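PDB 3WWV: membrane-bound protease PH1510 from Pyrococcus horikoshii OT3, which cleaves substrates preferentially near hydrophobic or aromatic residues, degrading casein and a stomatin homolog in vitro, and is represented here by its C-terminal OB-fold domain. Local coordinates for residues Met10-Thr16 against Ile27-Gly31; Glu45-Arg51 against Val62-Arg66; Glu20-Glu24 against Lys35-Lys39. Numbering follows the deposited sequence.

Contact 1 of 3, residues Met10-Thr16 against Ile27-Gly31; sequences MIGLIGT and IKVRG
Val29 lies under the apolar ends of Met10 and Leu13: its CG1 is 3.8 Å from Met10 CE and 3.7 Å from Leu13 CD1. Val29 is in the opening hairpin of an OB-fold barrel (strands 14-19 and 24-29), Met10 and Leu13 come from the turn leading into its first strand, and Met10 and Val29 also touch Leu60 of strand 59-64. That type II turn, Met10 to Leu13, is closed by Leu13 N to Met10 O at 3.2 Å; Gly12 takes phi/psi 100/-19, where a side chain would jam against the preceding carbonyl. The short segments 14-16 and 27-29 run antiparallel at 139°, their axes approaching to 4.7 Å. Thr16 and Lys28 form a hydrogen-bonded pair, with Thr16 N to Lys28 O 3.0 Å and Lys28 N to Thr16 O 2.8 Å. Gly15 faces Val29 with CA atoms 4.5 Å apart; a CB there would clash with Val29 CG2 and Lys28 O. Past Val29 the two segments diverge, and a water bridges them, donating to Ile14 O (2.8 Å) and accepting from Arg30 N (2.9 Å). Arg30 is salt-bridged to Glu32, and Met10, with all three chi angles m, places SD 3.1 Å from Arg30 NH2.

Contact 2 of 3, residues Glu45-Arg51 against Val62-Arg66; sequences EKGEKVR and VVRER
The closing hairpin of the OB-fold barrel, strands 49-56 and 59-64, is paired here at the end remote from its connecting turn, and salt bridges tie strand arginines to glutamates just outside the strands. Segments 49-51 and 62-64 run antiparallel at 135° with axes 4.5 Å apart at closest approach. Arg51 and Val63 are a hydrogen-bonded pair (CA atoms 5.5 Å apart): Arg51 N to Val63 O is 2.8 Å and Val63 N to Arg51 O 3.1 Å. Val50 and Arg64 follow as a non-hydrogen-bonded pair, CA to CA 4.2 Å, and Glu65 N to Lys49 O at 2.9 Å continues the ladder. Val50 and Val62, both chi1 m, meet CB to CB at 3.9 Å and also pack on Ile27 in the barrel interior. Arg51 and Val63 share another face, where Arg51 NH1 makes a 3.0 Å salt bridge to Glu65 OE2; Arg51 NE hydrogen-bonds to Gly12 O. This side meets the second subunit, with Arg51 packing on Glu65 of that subunit and Val63 on its Ile11, so the hairpin contributes to the dimer interface. Ahead of strand 49-56, a type II turn from Glu45 to Glu48 has Glu48 N to Glu45 O at 3.1 Å and Gly47 at phi/psi 89/-19, where a side chain would jam against the carbonyl O of Lys46. The turn brings both carboxylates to the edge of one guanidinium: Arg64, with chi1 at 32°, chi2 t and chi3 p, makes salt bridges through NH2 to Glu45 OE1 (2.8 Å) and Glu48 OE2 (2.6 Å).

Contact 3 of 3, residues Glu20-Glu24 against Lys35-Lys39; sequences ELNPE and KARSK
Backbone bonding joins the loop 20-23 and the start of strand 24-29 to the end of strand 32-38 in the OB-fold barrel, a plain structural join within the sheet. Ser38 N donates to Pro23 O at 3.0 Å, and Glu24 and Arg37 form an antiparallel non-hydrogen-bonded pair with CA atoms 4.4 Å apart. CA-H...O contacts accompany it: Arg37 CA to Pro23 O at 3.3 Å and Glu24 CA to Ala36 O at 3.4 Å. The loop is shaped by a cis peptide before Pro23 and by Asn22 N to Glu24 O at 3.2 Å. Apolar packing comes from Leu21 (chi1 -84°, chi2 p), whose CD2 lies 4.5 Å from Ala36 CB; it is turned into the barrel interior, where it also touches Ile27 and Val62. Among the polar side chains, Arg37 is salt-bridged to Asp56, while its NH1 stays 4.2 Å from Glu24 OE2, beyond salt-bridge range. Ser38 (chi1 p) hydrogen-bonds through OG to Asn41 O, and the same OG lies 3.7 Å from Pro23 CB.

In the fold
All three contacts belong to one five-stranded barrel, ordered 14-19, 24-29, 32-38, 59-64, 49-56. Contact 1 meets contact 2 across strands 14-19 and 49-56 (centres 10 Å apart), through Gly15 N to Val50 O at 2.9 Å and Thr16 OG1 to Lys49 NZ at 2.7 Å. Contact 3 joins contact 2, also 10 Å away, through Val62 N to Arg37 O at 3.0 Å and Val62 O to Lys39 N at 2.8 Å. Contacts 1 and 3, 13 Å apart, meet through Ile27 CG2, 3.7 Å from Ala36 CB and 3.9 Å from Leu21 CD1. Near contact 3 a sodium ion lies about 4 Å from the Pro23 side chain and about 10 Å from that of Val63.

Contact 1 of 3, residues Met10-Thr16 against Ile27-Gly31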
loop_
_atom_site.group_PDB
_atom_site.type_symbol
_atom_site.label_atom_id
_atom_site.label_comp_id
_atom_site.label_asym_id
_atom_site.label_seq_id
_atom_site.Cartn_x
_atom_site.Cartn_y
_atom_site.Cartn_z
ATOM N N MET A 10 9.256 3.149 -3.610
ATOM C CA MET A 10 7.987 3.834 -3.895
ATOM C C MET A 10 6.799 3.326 -3.080
ATOM O O MET A 10 5.905 4.103 -2.740
ATOM C CB MET A 10 7.634 3.758 -5.390
ATOM C CG MET A 10 8.684 4.322 -6.340
ATOM S SD MET A 10 9.175 5.987 -5.892
ATOM C CE MET A 10 7.680 6.925 -6.216
ATOM N N ILE A 11 6.790 2.031 -2.777
ATOM C CA ILE A 11 5.641 1.410 -2.146
ATOM C C ILE A 11 5.446 1.924 -0.711
ATOM O O ILE A 11 6.385 1.981 0.085
ATOM C CB ILE A 11 5.703 -0.137 -2.260
ATOM C CG1 ILE A 11 5.513 -0.540 -3.726
ATOM C CG2 ILE A 11 4.622 -0.795 -1.412
ATOM C CD1 ILE A 11 5.686 -2.017 -4.009
ATOM N N GLY A 12 4.222 2.339 -0.403
ATOM C CA GLY A 12 3.913 2.885 0.915
ATOM C C GLY A 12 3.864 4.397 0.974
ATOM O O GLY A 12 3.300 4.952 1.910
ATOM N N LEU A 13 4.461 5.069 -0.012
ATOM C CA LEU A 13 4.467 6.540 -0.042
ATOM C C LEU A 13 3.089 7.124 -0.345
ATOM O O LEU A 13 2.245 6.467 -0.966
ATOM C CB LEU A 13 5.476 7.076 -1.071
ATOM C CG LEU A 13 6.969 6.868 -0.786
ATOM C CD1 LEU A 13 7.828 7.399 -1.922
ATOM C CD2 LEU A 13 7.384 7.492 0.542
ATOM N N ILE A 14 2.881 8.369 0.082
ATOM C CA ILE A 14 1.673 9.118 -0.245
ATOM C C ILE A 14 1.981 10.085 -1.393
ATOM O O ILE A 14 3.090 10.606 -1.498
ATOM C CB ILE A 14 1.083 9.839 1.001
ATOM C CG1 ILE A 14 -0.397 10.175 0.799
ATOM C CG2 ILE A 14 1.889 11.086 1.357
ATOM C CD1 ILE A 14 -1.107 10.672 2.051
ATOM N N GLY A 15 1.003 10.279 -2.265
ATOM C CA GLY A 15 1.097 11.256 -3.337
ATOM C C GLY A 15 -0.217 11.985 -3.550
ATOM O O GLY A 15 -1.205 11.754 -2.840
ATOM N N THR A 16 -0.235 12.876 -4.534
ATOM C CA THR A 16 -1.425 13.652 -4.823
ATOM C C THR A 16 -1.684 13.517 -6.302
ATOM O O THR A 16 -0.749 13.594 -7.105
ATOM C CB THR A 16 -1.210 15.126 -4.452
ATOM O OG1 THR A 16 -0.682 15.199 -3.124
ATOM C CG2 THR A 16 -2.517 15.910 -4.506
ATOM N N ILE A 27 0.388 11.260 -11.008
ATOM C CA ILE A 27 0.478 11.689 -9.605
ATOM C C ILE A 27 1.822 12.339 -9.274
ATOM O O ILE A 27 2.825 12.116 -9.959
ATOM C CB ILE A 27 0.204 10.554 -8.579
ATOM C CG1 ILE A 27 1.313 9.491 -8.602
ATOM C CG2 ILE A 27 -1.182 9.962 -8.768
ATOM C CD1 ILE A 27 1.142 8.403 -7.552
ATOM N N LYS A 28 1.830 13.146 -8.219
ATOM C CA LYS A 28 3.062 13.707 -7.714
ATOM C C LYS A 28 3.435 12.986 -6.425
ATOM O O LYS A 28 2.655 12.959 -5.476
ATOM C CB LYS A 28 2.919 15.211 -7.489
ATOM C CG LYS A 28 4.235 15.969 -7.614
ATOM C CD LYS A 28 4.002 17.475 -7.651
ATOM C CE LYS A 28 5.290 18.240 -7.926
ATOM N NZ LYS A 28 5.787 18.017 -9.315
ATOM N N VAL A 29 4.606 12.362 -6.411
ATOM C CA VAL A 29 5.109 11.714 -5.209
ATOM C C VAL A 29 6.498 12.251 -4.937
ATOM O O VAL A 29 7.379 12.161 -5.797
ATOM C CB VAL A 29 5.147 10.176 -5.321
ATOM C CG1 VAL A 29 5.844 9.570 -4.115
ATOM C CG2 VAL A 29 3.742 9.617 -5.420
ATOM N N ARG A 30 6.680 12.776 -3.720
ATOM C CA ARG A 30 7.817 13.625 -3.358
ATOM C C ARG A 30 7.758 14.852 -4.279
ATOM O O ARG A 30 6.752 15.569 -4.286
ATOM C CB ARG A 30 9.151 12.862 -3.440
ATOM C CG ARG A 30 9.230 11.654 -2.512
ATOM C CD ARG A 30 10.367 10.709 -2.888
ATOM N NE ARG A 30 10.202 10.125 -4.223
ATOM C CZ ARG A 30 10.955 9.149 -4.731
ATOM N NH1 ARG A 30 11.948 8.610 -4.031
ATOM N NH2 ARG A 30 10.710 8.701 -5.951
ATOM N N GLY A 31 8.794 15.086 -5.073
ATOM C CA GLY A 31 8.739 16.181 -6.028
ATOM C C GLY A 31 8.451 15.709 -7.438
ATOM O O GLY A 31 8.192 16.523 -8.321
HETATM O O HOH W 1 4.598 13.015 -1.651
#

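Contact 2 of 3, residues Glu45-Arg51 against Val62-Arg66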
loop_
_atom_site.group_PDB
_atom_site.type_symbol
_atom_site.label_atom_id
_atom_site.label_comp_id
_atom_site.label_asym_id
_atom_site.label_seq_id
_atom_site.Cartn_x
_atom_site.Cartn_y
_atom_site.Cartn_z
ATOM N N GLU A 45 -9.931 11.495 -8.300
ATOM C CA GLU A 45 -9.958 12.879 -8.800
ATOM C C GLU A 45 -8.678 13.666 -8.533
ATOM O O GLU A 45 -7.905 13.333 -7.637
ATOM C CB GLU A 45 -11.151 13.643 -8.201
ATOM C CG GLU A 45 -12.536 13.095 -8.555
ATOM C CD GLU A 45 -12.986 11.902 -7.696
ATOM O OE1 GLU A 45 -12.213 11.417 -6.835
ATOM O OE2 GLU A 45 -14.133 11.443 -7.885
ATOM N N LYS A 46 -8.481 14.725 -9.315
ATOM C CA LYS A 46 -7.371 15.653 -9.144
ATOM C C LYS A 46 -7.361 16.252 -7.731
ATOM O O LYS A 46 -8.406 16.644 -7.200
ATOM C CB LYS A 46 -7.466 16.745 -10.212
ATOM C CG LYS A 46 -6.413 17.840 -10.155
ATOM C CD LYS A 46 -6.709 18.889 -11.220
ATOM C CE LYS A 46 -5.895 20.162 -11.012
ATOM N NZ LYS A 46 -4.520 20.060 -11.580
ATOM N N GLY A 47 -6.184 16.304 -7.118
ATOM C CA GLY A 47 -6.057 16.812 -5.761
ATOM C C GLY A 47 -6.220 15.771 -4.665
ATOM O O GLY A 47 -5.808 16.009 -3.538
ATOM N N GLU A 48 -6.822 14.623 -4.981
ATOM C CA GLU A 48 -6.987 13.541 -3.989
ATOM C C GLU A 48 -5.638 12.957 -3.554
ATOM O O GLU A 48 -4.696 12.884 -4.337
ATOM C CB GLU A 48 -7.902 12.419 -4.516
ATOM C CG GLU A 48 -9.319 12.853 -4.881
ATOM C CD GLU A 48 -10.286 12.866 -3.704
ATOM O OE1 GLU A 48 -11.097 13.827 -3.600
ATOM O OE2 GLU A 48 -10.254 11.907 -2.890
ATOM N N LYS A 49 -5.562 12.571 -2.287
ATOM C CA LYS A 49 -4.403 11.866 -1.734
ATOM C C LYS A 49 -4.484 10.359 -2.006
ATOM O O LYS A 49 -5.517 9.733 -1.795
ATOM C CB LYS A 49 -4.300 12.119 -0.225
ATOM C CG LYS A 49 -4.183 13.584 0.164
ATOM C CD LYS A 49 -2.910 14.212 -0.386
ATOM C CE LYS A 49 -2.939 15.731 -0.236
ATOM N NZ LYS A 49 -1.786 16.395 -0.911
ATOM N N VAL A 50 -3.386 9.782 -2.474
ATOM C CA VAL A 50 -3.328 8.347 -2.755
ATOM C C VAL A 50 -2.146 7.691 -2.057
ATOM O O VAL A 50 -1.155 8.358 -1.710
ATOM C CB VAL A 50 -3.233 8.046 -4.278
ATOM C CG1 VAL A 50 -4.540 8.368 -4.991
ATOM C CG2 VAL A 50 -2.068 8.782 -4.923
ATOM N N ARG A 51 -2.244 6.375 -1.885
ATOM C CA ARG A 51 -1.193 5.569 -1.281
ATOM C C ARG A 51 -0.601 4.651 -2.350
ATOM O O ARG A 51 -1.348 4.022 -3.084
ATOM C CB ARG A 51 -1.811 4.709 -0.179
ATOM C CG ARG A 51 -0.812 4.042 0.758
ATOM C CD ARG A 51 -0.799 4.741 2.104
ATOM N NE ARG A 51 0.416 5.508 2.294
ATOM C CZ ARG A 51 0.604 6.399 3.262
ATOM N NH1 ARG A 51 -0.361 6.671 4.130
ATOM N NH2 ARG A 51 1.761 7.033 3.351
ATOM N N VAL A 62 -1.973 2.548 -7.117
ATOM C CA VAL A 62 -2.351 3.347 -5.961
ATOM C C VAL A 62 -3.787 3.031 -5.584
ATOM O O VAL A 62 -4.575 2.594 -6.436
ATOM C CB VAL A 62 -2.216 4.865 -6.242
ATOM C CG1 VAL A 62 -0.798 5.238 -6.658
ATOM C CG2 VAL A 62 -3.195 5.326 -7.307
ATOM N N VAL A 63 -4.104 3.221 -4.307
ATOM C CA VAL A 63 -5.487 3.301 -3.821
ATOM C C VAL A 63 -5.650 4.703 -3.239
ATOM O O VAL A 63 -4.647 5.338 -2.891
ATOM C CB VAL A 63 -5.816 2.228 -2.737
ATOM C CG1 VAL A 63 -5.722 0.819 -3.322
ATOM C CG2 VAL A 63 -4.914 2.356 -1.513
ATOM N N ARG A 64 -6.878 5.210 -3.131
ATOM C CA ARG A 64 -7.036 6.476 -2.412
ATOM C C ARG A 64 -6.754 6.272 -0.942
ATOM O O ARG A 64 -7.038 5.213 -0.383
ATOM C CB ARG A 64 -8.384 7.181 -2.620
ATOM C CG ARG A 64 -9.604 6.313 -2.837
ATOM C CD ARG A 64 -10.883 7.114 -2.584
ATOM N NE ARG A 64 -10.825 8.485 -3.074
ATOM C CZ ARG A 64 -11.324 8.893 -4.238
ATOM N NH1 ARG A 64 -11.931 8.049 -5.053
ATOM N NH2 ARG A 64 -11.208 10.159 -4.589
ATOM N N GLU A 65 -6.163 7.289 -0.335
ATOM C CA GLU A 65 -5.792 7.232 1.062
ATOM C C GLU A 65 -7.050 6.979 1.921
ATOM O O GLU A 65 -8.106 7.565 1.674
ATOM C CB GLU A 65 -5.071 8.535 1.434
ATOM C CG GLU A 65 -4.666 8.684 2.895
ATOM C CD GLU A 65 -3.589 7.709 3.341
ATOM O OE1 GLU A 65 -3.311 6.719 2.629
ATOM O OE2 GLU A 65 -3.021 7.934 4.430
ATOM N N ARG A 66 -6.936 6.085 2.896
ATOM C CA ARG A 66 -8.043 5.794 3.812
ATOM C C ARG A 66 -8.339 6.936 4.789
ATOM O O ARG A 66 -7.424 7.622 5.259
ATOM C CB ARG A 66 -7.778 4.505 4.582
ATOM C CG ARG A 66 -7.634 3.277 3.698
ATOM C CD ARG A 66 -8.978 2.641 3.394
ATOM N NE ARG A 66 -8.784 1.409 2.641
ATOM C CZ ARG A 66 -9.547 0.324 2.734
ATOM N NH1 ARG A 66 -10.586 0.284 3.562
ATOM N NH2 ARG A 66 -9.262 -0.729 1.985
#

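Contact 3 of 3, residues Glu20-Glu24 against Lys35-Lys39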
loop_
_atom_site.group_PDB
_atom_site.type_symbol
_atom_site.label_atom_id
_atom_site.label_comp_id
_atom_site.label_asym_id
_atom_site.label_seq_id
_atom_site.Cartn_x
_atom_site.Cartn_y
_atom_site.Cartn_z
ATOM N N GLU A 20 -6.324 13.396 -13.176
ATOM C CA GLU A 20 -7.315 12.386 -12.769
ATOM C C GLU A 20 -6.966 10.964 -13.196
ATOM O O GLU A 20 -6.642 10.714 -14.364
ATOM C CB GLU A 20 -8.721 12.753 -13.268
ATOM C CG GLU A 20 -9.829 11.845 -12.757
ATOM C CD GLU A 20 -11.205 12.250 -13.258
ATOM O OE1 GLU A 20 -11.494 12.072 -14.468
ATOM O OE2 GLU A 20 -12.011 12.729 -12.427
ATOM N N LEU A 21 -7.048 10.050 -12.228
ATOM C CA LEU A 21 -6.868 8.618 -12.457
ATOM C C LEU A 21 -8.190 8.002 -12.881
ATOM O O LEU A 21 -9.092 7.841 -12.062
ATOM C CB LEU A 21 -6.362 7.941 -11.179
ATOM C CG LEU A 21 -4.870 7.957 -10.870
ATOM C CD1 LEU A 21 -4.218 9.315 -11.077
ATOM C CD2 LEU A 21 -4.660 7.477 -9.455
ATOM N N ASN A 22 -8.306 7.657 -14.159
ATOM C CA ASN A 22 -9.587 7.199 -14.696
ATOM C C ASN A 22 -9.572 5.966 -15.614
ATOM O O ASN A 22 -10.171 6.019 -16.679
ATOM C CB ASN A 22 -10.272 8.364 -15.420
ATOM C CG ASN A 22 -9.367 9.025 -16.455
ATOM O OD1 ASN A 22 -9.296 10.255 -16.531
ATOM N ND2 ASN A 22 -8.668 8.215 -17.252
ATOM N N PRO A 23 -8.918 4.847 -15.206
ATOM C CA PRO A 23 -8.190 4.558 -13.964
ATOM C C PRO A 23 -6.720 4.996 -14.026
ATOM O O PRO A 23 -6.046 5.019 -12.993
ATOM C CB PRO A 23 -8.290 3.033 -13.858
ATOM C CG PRO A 23 -8.318 2.566 -15.272
ATOM C CD PRO A 23 -8.914 3.673 -16.109
ATOM N N GLU A 24 -6.250 5.356 -15.223
ATOM C CA GLU A 24 -4.874 5.808 -15.444
ATOM C C GLU A 24 -4.744 7.336 -15.443
ATOM O O GLU A 24 -5.662 8.057 -15.829
ATOM C CB GLU A 24 -4.315 5.215 -16.746
ATOM C CG GLU A 24 -4.060 3.713 -16.672
ATOM C CD GLU A 24 -3.620 3.098 -17.992
ATOM O OE1 GLU A 24 -4.257 3.363 -19.035
ATOM O OE2 GLU A 24 -2.638 2.320 -17.986
ATOM N N LYS A 35 3.493 8.404 -13.687
ATOM C CA LYS A 35 2.324 7.739 -14.232
ATOM C C LYS A 35 1.763 6.877 -13.113
ATOM O O LYS A 35 2.522 6.288 -12.340
ATOM C CB LYS A 35 2.696 6.858 -15.418
ATOM C CG LYS A 35 2.982 7.598 -16.711
ATOM C CD LYS A 35 3.355 6.621 -17.819
ATOM C CE LYS A 35 3.138 7.240 -19.194
ATOM N NZ LYS A 35 2.594 6.254 -20.178
ATOM N N ALA A 36 0.440 6.812 -13.018
ATOM C CA ALA A 36 -0.210 6.054 -11.958
ATOM C C ALA A 36 -1.524 5.454 -12.429
ATOM O O ALA A 36 -2.131 5.935 -13.393
ATOM C CB ALA A 36 -0.423 6.920 -10.719
ATOM N N ARG A 37 -1.945 4.399 -11.735
ATOM C CA ARG A 37 -3.151 3.646 -12.069
ATOM C C ARG A 37 -3.819 3.241 -10.755
ATOM O O ARG A 37 -3.159 2.698 -9.879
ATOM C CB ARG A 37 -2.755 2.407 -12.891
ATOM C CG ARG A 37 -3.903 1.572 -13.428
ATOM C CD ARG A 37 -3.442 0.599 -14.512
ATOM N NE ARG A 37 -2.755 -0.591 -13.989
ATOM C CZ ARG A 37 -1.533 -1.005 -14.352
ATOM N NH1 ARG A 37 -0.810 -0.345 -15.253
ATOM N NH2 ARG A 37 -1.030 -2.103 -13.809
ATOM N N SER A 38 -5.106 3.528 -10.595
ATOM C CA SER A 38 -5.798 3.109 -9.382
ATOM C C SER A 38 -6.047 1.612 -9.434
ATOM O O SER A 38 -6.425 1.088 -10.480
ATOM C CB SER A 38 -7.107 3.859 -9.190
ATOM O OG SER A 38 -7.984 3.610 -10.262
ATOM N N LYS A 39 -5.823 0.931 -8.312
ATOM C CA LYS A 39 -5.937 -0.529 -8.279
ATOM C C LYS A 39 -7.358 -1.057 -8.493
ATOM O O LYS A 39 -7.541 -2.014 -9.235
ATOM C CB LYS A 39 -5.360 -1.111 -6.995
ATOM C CG LYS A 39 -5.148 -2.617 -7.095
ATOM C CD LYS A 39 -4.511 -3.191 -5.851
ATOM C CE LYS A 39 -4.614 -4.702 -5.877
ATOM N NZ LYS A 39 -3.599 -5.322 -6.767
#